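Local coordinates for putative signal transduction protein with CBS domains (Kribbella flavida, PDB 4NOC) that is of unknown function but carries a pair of CBS domains, a module that in relatives often binds adenosine-containing ligands and regulates signalling or partner domains, at residues 101-106 with 124-129; 18-23 with 89-94; 12-17 with 35-40; 5-10 with 133-138. One frame throughout, in Å; residues are numbered along the deposited sequence.

Interaction 1 (101-106 with 124-129); sequences ELPVVK and PLVAVV
The carbonyl oxygen of Ala127 is approached by two neighbouring residues of strand 104-106: Val105 N donates a hydrogen bond to Ala127 O at 2.9 Å, and Val104 CA adds a CA-H...O contact to the same oxygen at 3.3 Å. Strands 104-106 and 125-129 run parallel here, the two strands of a beta-alpha-beta unit in the second CBS domain, joined through helix 111-121. The ladder starts one step earlier, where Ala127 N bonds to Pro103 O, 3.1 Å away, and ends on a weak bond from Val129 N to Val105 O at 3.3 Å. The short strands diverge from strict parallel by 44°.

Side chains alternate between the two faces of the sheet. On the face of Val105, the two methyls divide the work: CG1 meets Val126 CG2, the side chains crossing at about a right angle, while CG2 leans on Val128 CG2 at 3.9 Å. Helix 111-121 covers this face, with Ile117 on Val105 and Met118 on Val126. The face of Val104 and Ala127 is turned to the first CBS domain: Leu102, its CG anti to the backbone N (chi1 169°), brings CD1 to 3.6 Å from Leu125 CD2, and both leucines also rest on Val49 of strand 46-51. Further along that face Val104, whose CG1 is also anti to the backbone N, sets this methyl 3.6 Å from Val129 CG2.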
loop_
_atom_site.group_PDB
_atom_site.type_symbol
_atom_site.label_atom_id
_atom_site.label_comp_id
_atom_site.label_asym_id
_atom_site.label_seq_id
_atom_site.Cartn_x
_atom_site.Cartn_y
_atom_site.Cartn_z
ATOM N N GLU A 101 5.256 -10.029 -8.080
ATOM C CA GLU A 101 4.296 -11.110 -8.224
ATOM C C GLU A 101 3.018 -10.677 -7.532
ATOM O O GLU A 101 3.052 -9.900 -6.581
ATOM C CB GLU A 101 4.814 -12.392 -7.567
ATOM C CG GLU A 101 5.876 -13.141 -8.363
ATOM C CD GLU A 101 5.293 -13.952 -9.508
ATOM O OE1 GLU A 101 6.079 -14.512 -10.299
ATOM O OE2 GLU A 101 4.049 -14.033 -9.615
ATOM N N LEU A 102 1.890 -11.166 -8.018
ATOM C CA LEU A 102 0.615 -10.864 -7.398
ATOM C C LEU A 102 0.037 -12.175 -6.957
ATOM O O LEU A 102 -0.425 -12.958 -7.785
ATOM C CB LEU A 102 -0.305 -10.179 -8.403
ATOM C CG LEU A 102 -1.778 -10.018 -8.027
ATOM C CD1 LEU A 102 -1.925 -9.233 -6.729
ATOM C CD2 LEU A 102 -2.552 -9.358 -9.172
ATOM N N PRO A 103 0.088 -12.453 -5.648
ATOM C CA PRO A 103 -0.440 -13.754 -5.234
ATOM C C PRO A 103 -1.939 -13.751 -5.470
ATOM O O PRO A 103 -2.584 -12.724 -5.275
ATOM C CB PRO A 103 -0.136 -13.810 -3.731
ATOM C CG PRO A 103 0.850 -12.654 -3.470
ATOM C CD PRO A 103 0.517 -11.627 -4.505
ATOM N N VAL A 104 -2.470 -14.890 -5.897
ATOM C CA VAL A 104 -3.877 -15.047 -6.243
ATOM C C VAL A 104 -4.399 -16.225 -5.440
ATOM O O VAL A 104 -3.891 -17.346 -5.601
ATOM C CB VAL A 104 -4.031 -15.436 -7.732
ATOM C CG1 VAL A 104 -5.502 -15.667 -8.075
ATOM C CG2 VAL A 104 -3.399 -14.385 -8.649
ATOM N N VAL A 105 -5.399 -15.988 -4.591
ATOM C CA VAL A 105 -5.975 -17.058 -3.772
ATOM C C VAL A 105 -7.226 -17.640 -4.438
ATOM O O VAL A 105 -7.957 -16.930 -5.135
ATOM C CB VAL A 105 -6.303 -16.566 -2.322
ATOM C CG1 VAL A 105 -5.056 -15.961 -1.664
ATOM C CG2 VAL A 105 -7.431 -15.534 -2.322
ATOM N N LYS A 106 -7.455 -18.936 -4.254
ATOM C CA LYS A 106 -8.651 -19.574 -4.784
ATOM C C LYS A 106 -9.876 -19.032 -4.069
ATOM O O LYS A 106 -9.838 -18.804 -2.853
ATOM C CB LYS A 106 -8.584 -21.095 -4.596
ATOM C CG LYS A 106 -7.482 -21.744 -5.414
ATOM C CD LYS A 106 -7.358 -23.248 -5.154
ATOM C CE LYS A 106 -6.105 -23.774 -5.845
ATOM N NZ LYS A 106 -6.050 -25.255 -5.892
ATOM N N PRO A 124 0.736 -6.734 0.305
ATOM C CA PRO A 124 -0.240 -5.657 0.530
ATOM C C PRO A 124 -1.643 -6.073 0.108
ATOM O O PRO A 124 -2.593 -5.656 0.757
ATOM C CB PRO A 124 0.272 -4.511 -0.353
ATOM C CG PRO A 124 1.231 -5.163 -1.333
ATOM C CD PRO A 124 1.819 -6.333 -0.614
ATOM N N LEU A 125 -1.768 -6.892 -0.939
ATOM C CA LEU A 125 -3.059 -7.464 -1.348
ATOM C C LEU A 125 -2.895 -8.793 -2.094
ATOM O O LEU A 125 -1.794 -9.145 -2.534
ATOM C CB LEU A 125 -3.896 -6.463 -2.184
ATOM C CG LEU A 125 -3.522 -6.037 -3.614
ATOM C CD1 LEU A 125 -2.050 -5.773 -3.757
ATOM C CD2 LEU A 125 -3.941 -7.060 -4.645
ATOM N N VAL A 126 -3.990 -9.539 -2.209
ATOM C CA VAL A 126 -4.029 -10.715 -3.072
ATOM C C VAL A 126 -5.255 -10.578 -3.970
ATOM O O VAL A 126 -6.270 -9.996 -3.554
ATOM C CB VAL A 126 -4.122 -12.056 -2.285
ATOM C CG1 VAL A 126 -2.862 -12.280 -1.453
ATOM C CG2 VAL A 126 -5.381 -12.088 -1.387
ATOM N N ALA A 127 -5.156 -11.085 -5.200
ATOM C CA ALA A 127 -6.315 -11.134 -6.074
ATOM C C ALA A 127 -7.093 -12.380 -5.714
ATOM O O ALA A 127 -6.536 -13.334 -5.154
ATOM C CB ALA A 127 -5.908 -11.150 -7.552
ATOM N N VAL A 128 -8.387 -12.359 -6.011
ATOM C CA VAL A 128 -9.202 -13.548 -5.853
ATOM C C VAL A 128 -9.699 -13.985 -7.222
ATOM O O VAL A 128 -10.188 -13.169 -8.023
ATOM C CB VAL A 128 -10.363 -13.314 -4.873
ATOM C CG1 VAL A 128 -11.043 -14.629 -4.542
ATOM C CG2 VAL A 128 -9.831 -12.697 -3.595
ATOM N N VAL A 129 -9.531 -15.268 -7.516
ATOM C CA VAL A 129 -9.938 -15.786 -8.817
ATOM C C VAL A 129 -10.986 -16.892 -8.648
ATOM O O VAL A 129 -10.953 -17.646 -7.668
ATOM C CB VAL A 129 -8.712 -16.227 -9.665
ATOM C CG1 VAL A 129 -9.055 -17.360 -10.646
ATOM C CG2 VAL A 129 -8.151 -15.024 -10.421
#

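Interaction 2 (18-23 with 89-94); sequences LDSDAR and VTVRKL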
loop_
_atom_site.group_PDB
_atom_site.type_symbol
_atom_site.label_atom_id
_atom_site.label_comp_id
_atom_site.label_asym_id
_atom_site.label_seq_id
_atom_site.Cartn_x
_atom_site.Cartn_y
_atom_site.Cartn_z
ATOM N N LEU A 18 -2.343 -4.950 -19.555
ATOM C CA LEU A 18 -0.925 -4.728 -19.805
ATOM C C LEU A 18 -0.673 -3.843 -21.041
ATOM O O LEU A 18 0.225 -2.991 -21.046
ATOM C CB LEU A 18 -0.274 -6.094 -19.987
ATOM C CG LEU A 18 1.203 -6.332 -19.711
ATOM C CD1 LEU A 18 1.650 -5.603 -18.480
ATOM C CD2 LEU A 18 1.440 -7.828 -19.548
ATOM N N ASP A 19 -1.466 -4.028 -22.088
ATOM C CA ASP A 19 -1.283 -3.226 -23.291
ATOM C C ASP A 19 -2.177 -1.982 -23.350
ATOM O O ASP A 19 -2.219 -1.295 -24.358
ATOM C CB ASP A 19 -1.473 -4.090 -24.539
ATOM C CG ASP A 19 -0.618 -5.345 -24.503
ATOM O OD1 ASP A 19 0.542 -5.256 -24.035
ATOM O OD2 ASP A 19 -1.115 -6.419 -24.925
ATOM N N SER A 20 -2.880 -1.682 -22.268
ATOM C CA SER A 20 -3.736 -0.501 -22.259
ATOM C C SER A 20 -2.951 0.806 -22.016
ATOM O O SER A 20 -1.789 0.796 -21.596
ATOM C CB SER A 20 -4.896 -0.663 -21.265
ATOM O OG SER A 20 -4.421 -0.664 -19.940
ATOM N N ASP A 21 -3.597 1.923 -22.312
ATOM C CA ASP A 21 -2.953 3.226 -22.324
ATOM C C ASP A 21 -2.435 3.676 -20.946
ATOM O O ASP A 21 -3.170 3.674 -19.964
ATOM C CB ASP A 21 -3.932 4.253 -22.897
ATOM C CG ASP A 21 -3.386 5.664 -22.865
ATOM O OD1 ASP A 21 -2.580 6.012 -23.755
ATOM O OD2 ASP A 21 -3.773 6.428 -21.950
ATOM N N ALA A 22 -1.165 4.071 -20.886
ATOM C CA ALA A 22 -0.565 4.535 -19.631
ATOM C C ALA A 22 -1.296 5.735 -19.027
ATOM O O ALA A 22 -1.591 5.734 -17.828
ATOM C CB ALA A 22 0.921 4.865 -19.821
ATOM N N ARG A 23 -1.566 6.752 -19.846
ATOM C CA ARG A 23 -2.231 7.965 -19.371
ATOM C C ARG A 23 -3.542 7.618 -18.679
ATOM O O ARG A 23 -3.785 8.038 -17.550
ATOM C CB ARG A 23 -2.477 8.948 -20.517
ATOM C CG ARG A 23 -3.345 10.146 -20.154
ATOM C CD ARG A 23 -2.621 11.128 -19.239
ATOM N NE ARG A 23 -3.459 12.270 -18.863
ATOM C CZ ARG A 23 -2.993 13.398 -18.332
ATOM N N VAL A 89 2.587 5.272 -24.623
ATOM C CA VAL A 89 3.132 4.394 -23.603
ATOM C C VAL A 89 2.017 3.535 -23.008
ATOM O O VAL A 89 0.901 4.015 -22.813
ATOM C CB VAL A 89 3.816 5.231 -22.490
ATOM C CG1 VAL A 89 4.255 4.365 -21.312
ATOM C CG2 VAL A 89 4.992 6.022 -23.068
ATOM N N THR A 90 2.329 2.274 -22.708
ATOM C CA THR A 90 1.356 1.346 -22.160
ATOM C C THR A 90 1.704 1.002 -20.732
ATOM O O THR A 90 2.831 1.237 -20.285
ATOM C CB THR A 90 1.329 0.041 -22.958
ATOM O OG1 THR A 90 2.556 -0.664 -22.753
ATOM C CG2 THR A 90 1.173 0.342 -24.437
ATOM N N VAL A 91 0.727 0.436 -20.033
ATOM C CA VAL A 91 0.881 0.008 -18.655
ATOM C C VAL A 91 2.098 -0.866 -18.480
ATOM O O VAL A 91 2.809 -0.750 -17.487
ATOM C CB VAL A 91 -0.367 -0.734 -18.174
ATOM C CG1 VAL A 91 -0.116 -1.361 -16.829
ATOM C CG2 VAL A 91 -1.554 0.245 -18.087
ATOM N N ARG A 92 2.363 -1.701 -19.482
ATOM C CA ARG A 92 3.506 -2.593 -19.459
ATOM C C ARG A 92 4.815 -1.837 -19.201
ATOM O O ARG A 92 5.670 -2.311 -18.458
ATOM C CB ARG A 92 3.590 -3.357 -20.786
ATOM C CG ARG A 92 4.765 -4.315 -20.865
ATOM C CD ARG A 92 4.988 -4.827 -22.283
ATOM N NE ARG A 92 3.759 -5.352 -22.863
ATOM C CZ ARG A 92 3.378 -6.624 -22.780
ATOM N NH1 ARG A 92 2.239 -7.014 -23.339
ATOM N NH2 ARG A 92 4.133 -7.513 -22.138
ATOM N N LYS A 93 4.965 -0.668 -19.825
ATOM C CA LYS A 93 6.191 0.125 -19.709
ATOM C C LYS A 93 6.295 0.848 -18.365
ATOM O O LYS A 93 7.387 1.208 -17.927
ATOM C CB LYS A 93 6.300 1.132 -20.861
ATOM C CG LYS A 93 7.068 0.635 -22.069
ATOM N N LEU A 94 5.155 1.060 -17.717
ATOM C CA LEU A 94 5.127 1.683 -16.397
ATOM C C LEU A 94 5.642 0.733 -15.314
ATOM O O LEU A 94 6.119 1.170 -14.269
ATOM C CB LEU A 94 3.697 2.112 -16.040
ATOM C CG LEU A 94 3.048 3.164 -16.936
ATOM C CD1 LEU A 94 1.638 3.453 -16.461
ATOM C CD2 LEU A 94 3.869 4.415 -16.886
#
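Val89 meets Ala22 first, and with two kinds of contact. Its carbonyl oxygen accepts a hydrogen bond from Ala22 N at 2.8 Å, and its CG1 lies 3.7 Å from Ala22 CB. Thr90 follows with its CA-H against Ser20 O, while its CG2 rests near Asp19 O. The same Ser20 oxygen takes the N-H of Val91 at 3.0 Å, so one carbonyl holds two successive residues of 89-94; Val91 CG2 also lies beside Ser20 OG, a hydroxyl whose own hydrogen bond goes to Gly17 O. At Arg92 the backbone N bonds to Leu18 O at 2.9 Å, and the side chain turns back over 18-19. A bend at chi3 (-51°) swings NE round, and the guanidinium ends with Leu18 CG 3.7 Å above its centre and Asp19 OD1 at its edge. That carboxylate oxygen uses its syn lone pair for the salt bridge with Arg92 NH1, the two planes being only 25° apart; the modelled 2.5 Å between OD1 and NH1 is short and best taken with caution. Leu94 closes the walk by setting CD1 3.7 Å from Ala22 CB.

Thus the stretch leading into the short, weakly bonded helix about 91-94 is laid against the start of helix 22-31, where Asp21 is the N-cap and its OD2 takes the N-H of Glu24. Leu86 of helix 78-86 packs on both Ala22 and Leu94, Leu50 of strand 46-51 adds to Leu94, and Val39 of strand 36-40 touches Leu18 and Val91.

Interaction 3 (12-17 with 35-40); sequences QFPVVG and PGLIVV. With SO4 (sulfate ion), chain G.
Phe13 meets Ile38 with ring atom CD2, 4.0 Å from Ile38 CG1, the two side chains crossing at about a right angle. Further round the ring, CE2 comes obliquely to 3.4 Å from Gly36 O, at the start of strand 36-40. Next in the chain, Pro14 CG touches Leu37 CD2, and Pro14 O takes the first bond of the ladder, from Ile38 N. Ile38 O then receives Val16 N at 2.9 Å, and also a CA-H from Val15. Val16 O passes the pattern on, accepting Val40 N at 2.9 Å, and Val39 CA-H comes up to the same oxygen.

On one face Val15 joins Ile38 and Val40. Its CG1, anti to the backbone N (chi1 159°), lies 3.6 Å from Val40 CG1, while CG2 meets Ile38 and oxygen O4 of a sulfate ion. On the other face Val16 CG1 meets Leu37 CD1 at 4.0 Å, an apolar layer closed by Leu28, Ala25 and Leu29 of helix 22-31. The sulfate, probably from the crystallisation liquor, is held by the backbone: Phe13 N donates to its O1 at 2.6 Å.

The ring of Phe13 and the side chains of Ile38 and Val40 also touch strand 133-139 of the second CBS domain. Strand 15-17, helix 22-31 and strand 36-40 form a beta-alpha-beta unit, whose parallel strands belong to the sheet of the first CBS domain.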
loop_
_atom_site.group_PDB
_atom_site.type_symbol
_atom_site.label_atom_id
_atom_site.label_comp_id
_atom_site.label_asym_id
_atom_site.label_seq_id
_atom_site.Cartn_x
_atom_site.Cartn_y
_atom_site.Cartn_z
ATOM N N GLN A 12 -14.342 -5.335 -4.914
ATOM C CA GLN A 12 -14.117 -4.927 -6.289
ATOM C C GLN A 12 -12.892 -4.034 -6.332
ATOM O O GLN A 12 -12.744 -3.170 -5.471
ATOM C CB GLN A 12 -15.318 -4.146 -6.802
ATOM C CG GLN A 12 -16.549 -5.000 -7.038
ATOM C CD GLN A 12 -16.622 -5.520 -8.458
ATOM O OE1 GLN A 12 -15.642 -6.046 -8.988
ATOM N NE2 GLN A 12 -17.782 -5.360 -9.090
ATOM N N PHE A 13 -12.028 -4.237 -7.323
ATOM C CA PHE A 13 -10.771 -3.503 -7.425
ATOM C C PHE A 13 -10.537 -3.217 -8.907
ATOM O O PHE A 13 -10.681 -4.109 -9.735
ATOM C CB PHE A 13 -9.647 -4.398 -6.896
ATOM C CG PHE A 13 -8.606 -3.682 -6.076
ATOM C CD1 PHE A 13 -8.765 -3.536 -4.707
ATOM C CD2 PHE A 13 -7.439 -3.206 -6.669
ATOM C CE1 PHE A 13 -7.797 -2.900 -3.945
ATOM C CE2 PHE A 13 -6.464 -2.565 -5.911
ATOM C CZ PHE A 13 -6.644 -2.413 -4.545
ATOM N N PRO A 14 -10.187 -1.974 -9.265
ATOM C CA PRO A 14 -10.043 -1.742 -10.710
ATOM C C PRO A 14 -8.831 -2.439 -11.330
ATOM O O PRO A 14 -7.747 -2.580 -10.736
ATOM C CB PRO A 14 -9.940 -0.225 -10.833
ATOM C CG PRO A 14 -9.642 0.261 -9.479
ATOM C CD PRO A 14 -10.120 -0.731 -8.483
ATOM N N VAL A 15 -9.059 -2.881 -12.555
ATOM C CA VAL A 15 -8.139 -3.716 -13.296
ATOM C C VAL A 15 -7.826 -2.986 -14.598
ATOM O O VAL A 15 -8.705 -2.308 -15.154
ATOM C CB VAL A 15 -8.834 -5.076 -13.576
ATOM C CG1 VAL A 15 -8.205 -5.806 -14.719
ATOM C CG2 VAL A 15 -8.848 -5.936 -12.306
ATOM N N VAL A 16 -6.580 -3.077 -15.066
ATOM C CA VAL A 16 -6.232 -2.566 -16.395
ATOM C C VAL A 16 -5.381 -3.574 -17.160
ATOM O O VAL A 16 -4.653 -4.372 -16.549
ATOM C CB VAL A 16 -5.444 -1.227 -16.348
ATOM C CG1 VAL A 16 -6.309 -0.086 -15.816
ATOM C CG2 VAL A 16 -4.154 -1.387 -15.536
ATOM N N GLY A 17 -5.467 -3.532 -18.491
ATOM C CA GLY A 17 -4.680 -4.418 -19.331
ATOM C C GLY A 17 -3.232 -3.972 -19.470
ATOM O O GLY A 17 -2.921 -2.777 -19.486
ATOM N N PRO A 35 -3.963 3.146 -4.102
ATOM C CA PRO A 35 -2.568 2.771 -3.870
ATOM C C PRO A 35 -2.030 2.031 -5.096
ATOM O O PRO A 35 -0.839 2.164 -5.393
ATOM C CB PRO A 35 -2.668 1.819 -2.681
ATOM C CG PRO A 35 -4.029 1.201 -2.824
ATOM C CD PRO A 35 -4.900 2.304 -3.334
ATOM N N GLY A 36 -2.897 1.284 -5.794
ATOM C CA GLY A 36 -2.492 0.509 -6.958
ATOM C C GLY A 36 -3.603 -0.005 -7.861
ATOM O O GLY A 36 -4.773 -0.056 -7.485
ATOM N N LEU A 37 -3.225 -0.376 -9.081
ATOM C CA LEU A 37 -4.141 -1.005 -10.023
ATOM C C LEU A 37 -3.747 -2.468 -10.165
ATOM O O LEU A 37 -2.561 -2.789 -10.127
ATOM C CB LEU A 37 -4.045 -0.321 -11.393
ATOM C CG LEU A 37 -4.480 1.147 -11.471
ATOM C CD1 LEU A 37 -4.254 1.717 -12.860
ATOM C CD2 LEU A 37 -5.944 1.315 -11.053
ATOM N N ILE A 38 -4.725 -3.356 -10.318
ATOM C CA ILE A 38 -4.410 -4.731 -10.702
ATOM C C ILE A 38 -4.210 -4.808 -12.217
ATOM O O ILE A 38 -5.078 -4.417 -12.994
ATOM C CB ILE A 38 -5.472 -5.737 -10.235
ATOM C CG1 ILE A 38 -5.388 -5.906 -8.711
ATOM C CG2 ILE A 38 -5.269 -7.084 -10.928
ATOM C CD1 ILE A 38 -6.365 -6.903 -8.164
ATOM N N VAL A 39 -3.046 -5.290 -12.632
ATOM C CA VAL A 39 -2.740 -5.361 -14.045
ATOM C C VAL A 39 -2.981 -6.785 -14.523
ATOM O O VAL A 39 -2.513 -7.734 -13.887
ATOM C CB VAL A 39 -1.272 -5.031 -14.290
ATOM C CG1 VAL A 39 -0.956 -5.094 -15.787
ATOM C CG2 VAL A 39 -0.938 -3.659 -13.712
ATOM N N VAL A 40 -3.705 -6.943 -15.625
ATOM C CA VAL A 40 -3.864 -8.266 -16.206
ATOM C C VAL A 40 -3.291 -8.330 -17.623
ATOM O O VAL A 40 -3.011 -7.291 -18.238
ATOM C CB VAL A 40 -5.327 -8.683 -16.232
ATOM C CG1 VAL A 40 -5.921 -8.546 -14.830
ATOM C CG2 VAL A 40 -6.095 -7.828 -17.238
HETATM S S SO4 G . -12.556 -6.936 -9.928
HETATM O O1 SO4 G . -12.769 -6.366 -8.611
HETATM O O2 SO4 G . -13.458 -8.068 -10.136
HETATM O O3 SO4 G . -12.817 -5.923 -10.949
HETATM O O4 SO4 G . -11.167 -7.380 -9.989
#

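Interaction 4 (5-10 with 133-138); sequences HGEQMA and EIIGAI
The flat group at the centre of this contact is the peptide joining Gly136 to Ala137. Ala10 CB sits over one face of it, 4.0 Å from Gly136 C and 3.9 Å from Ala137 N. At its edge Gly136 O takes part in the backbone pairing with Val128. The next carbonyl, Ala137 O, receives a CA-H...O contact from Ala10 CA at 3.3 Å, and a backbone hydrogen bond links Ala137 to Glu11 just beyond. Gly136 has backbone angles (phi 158°, psi -164°) at which a beta carbon would jam against the preceding carbonyl; it would also sit tightly against Ala10 CB, consistent with glycine at this place.

The N-terminal helix 6-9 thereby lies against strand 133-139, an outermost strand within this chain, so a helix from the N-terminal end of the protein packs on the three-stranded sheet of the second CBS domain. Ile138 does most of the side-chain work. CG1 lies anti to its carbonyl carbon (chi1 -56°), and CD1 beyond it lies 3.7 Å from CB of Met9, a selenomethionine, with Gly6 O near the same methyl. Val114 of helix 111-121 touches both Met9 and Ile138. At the other end Ile135 CD1 comes to 3.8 Å from Glu7 CG, the two side chains crossing at about a right angle. Glu7 then runs on extended, and its OE2 forms a salt bridge with Lys130.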
loop_
_atom_site.group_PDB
_atom_site.type_symbol
_atom_site.label_atom_id
_atom_site.label_comp_id
_atom_site.label_asym_id
_atom_site.label_seq_id
_atom_site.Cartn_x
_atom_site.Cartn_y
_atom_site.Cartn_z
ATOM N N HIS A 5 -15.515 -17.346 2.657
ATOM C CA HIS A 5 -14.405 -17.746 1.806
ATOM C C HIS A 5 -13.816 -16.554 1.072
ATOM O O HIS A 5 -14.337 -15.447 1.177
ATOM C CB HIS A 5 -14.841 -18.838 0.833
ATOM C CG HIS A 5 -15.128 -20.147 1.497
ATOM N ND1 HIS A 5 -16.039 -21.056 0.999
ATOM C CD2 HIS A 5 -14.623 -20.700 2.623
ATOM C CE1 HIS A 5 -16.079 -22.109 1.790
ATOM N NE2 HIS A 5 -15.233 -21.926 2.785
ATOM N N GLY A 6 -12.717 -16.776 0.349
ATOM C CA GLY A 6 -12.059 -15.714 -0.404
ATOM C C GLY A 6 -13.035 -14.923 -1.261
ATOM O O GLY A 6 -12.933 -13.701 -1.368
ATOM N N GLU A 7 -14.002 -15.625 -1.847
ATOM C CA GLU A 7 -15.042 -14.993 -2.655
ATOM C C GLU A 7 -15.814 -13.907 -1.901
ATOM O O GLU A 7 -15.997 -12.805 -2.405
ATOM C CB GLU A 7 -16.016 -16.053 -3.171
ATOM C CG GLU A 7 -17.119 -15.500 -4.047
ATOM C CD GLU A 7 -17.910 -16.588 -4.747
ATOM O OE1 GLU A 7 -17.808 -17.765 -4.339
ATOM O OE2 GLU A 7 -18.638 -16.265 -5.709
ATOM N N GLN A 8 -16.274 -14.220 -0.699
ATOM C CA GLN A 8 -17.000 -13.245 0.098
ATOM C C GLN A 8 -16.078 -12.173 0.671
ATOM O O GLN A 8 -16.516 -11.045 0.877
ATOM C CB GLN A 8 -17.741 -13.932 1.233
ATOM C CG GLN A 8 -18.883 -14.844 0.776
ATOM C CD GLN A 8 -18.387 -16.120 0.111
ATOM O OE1 GLN A 8 -17.317 -16.633 0.448
ATOM N NE2 GLN A 8 -19.153 -16.626 -0.845
HETATM N N MSE A 9 -14.812 -12.517 0.932
HETATM C CA MSE A 9 -13.850 -11.552 1.478
HETATM C C MSE A 9 -13.467 -10.469 0.468
HETATM O O MSE A 9 -13.226 -9.320 0.834
HETATM C CB MSE A 9 -12.574 -12.262 1.951
HETATM C CG MSE A 9 -12.792 -13.272 3.077
HETATM SE SE MSE A 9 -11.200 -14.346 3.333
HETATM C CE MSE A 9 -10.032 -12.974 4.019
ATOM N N ALA A 10 -13.422 -10.841 -0.807
ATOM C CA ALA A 10 -12.886 -9.955 -1.834
ATOM C C ALA A 10 -13.753 -8.726 -2.018
ATOM O O ALA A 10 -14.967 -8.769 -1.813
ATOM C CB ALA A 10 -12.755 -10.688 -3.148
ATOM N N GLU A 133 -11.461 -16.350 -13.632
ATOM C CA GLU A 133 -11.885 -14.951 -13.630
ATOM C C GLU A 133 -11.502 -14.263 -12.321
ATOM O O GLU A 133 -11.696 -14.814 -11.230
ATOM C CB GLU A 133 -13.397 -14.845 -13.845
ATOM C CG GLU A 133 -13.861 -15.292 -15.224
ATOM N N ILE A 134 -10.940 -13.064 -12.436
ATOM C CA ILE A 134 -10.699 -12.218 -11.278
ATOM C C ILE A 134 -12.015 -11.620 -10.802
ATOM O O ILE A 134 -12.660 -10.872 -11.534
ATOM C CB ILE A 134 -9.714 -11.076 -11.594
ATOM C CG1 ILE A 134 -8.366 -11.652 -12.016
ATOM C CG2 ILE A 134 -9.528 -10.154 -10.376
ATOM C CD1 ILE A 134 -7.267 -10.618 -12.071
ATOM N N ILE A 135 -12.407 -11.936 -9.575
ATOM C CA ILE A 135 -13.663 -11.434 -9.042
ATOM C C ILE A 135 -13.472 -10.295 -8.035
ATOM O O ILE A 135 -14.450 -9.690 -7.592
ATOM C CB ILE A 135 -14.509 -12.566 -8.410
ATOM C CG1 ILE A 135 -13.735 -13.269 -7.298
ATOM C CG2 ILE A 135 -14.921 -13.578 -9.474
ATOM C CD1 ILE A 135 -14.559 -14.310 -6.569
ATOM N N GLY A 136 -12.218 -9.993 -7.692
ATOM C CA GLY A 136 -11.929 -8.907 -6.772
ATOM C C GLY A 136 -10.566 -9.072 -6.104
ATOM O O GLY A 136 -9.733 -9.873 -6.562
ATOM N N ALA A 137 -10.336 -8.323 -5.022
ATOM C CA ALA A 137 -9.074 -8.406 -4.288
ATOM C C ALA A 137 -9.303 -8.328 -2.783
ATOM O O ALA A 137 -10.372 -7.900 -2.328
ATOM C CB ALA A 137 -8.125 -7.307 -4.734
ATOM N N ILE A 138 -8.304 -8.763 -2.021
ATOM C CA ILE A 138 -8.331 -8.670 -0.567
ATOM C C ILE A 138 -7.050 -7.976 -0.120
ATOM O O ILE A 138 -5.955 -8.543 -0.243
ATOM C CB ILE A 138 -8.376 -10.056 0.086
ATOM C CG1 ILE A 138 -9.569 -10.853 -0.419
ATOM C CG2 ILE A 138 -8.442 -9.945 1.611
ATOM C CD1 ILE A 138 -9.495 -12.308 -0.056
#

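Interactions 1 and 4 share one sheet, centres 9 Å apart, with a probable hydrogen bond from Ile138 N to Val126 O (2.8 Å). Interaction 3 belongs to the sheet of the other CBS domain and meets both: Leu102 CD2 lies 4.0 Å from Ile38 CG2, and Phe13 CD1 lies 3.8 Å from Ala137 CB. The sulfate of interaction 3 sits at this junction, O1 lying 3.2 Å from Gly136 CA; it probably comes from the crystallisation liquor, but may mark the cleft where relatives hold ligands. Interaction 2 adjoins interaction 3, centres 12 Å apart, through a probable hydrogen bond from Leu18 N to Val40 O (2.8 Å); its centre is about 25 Å from that of interaction 4.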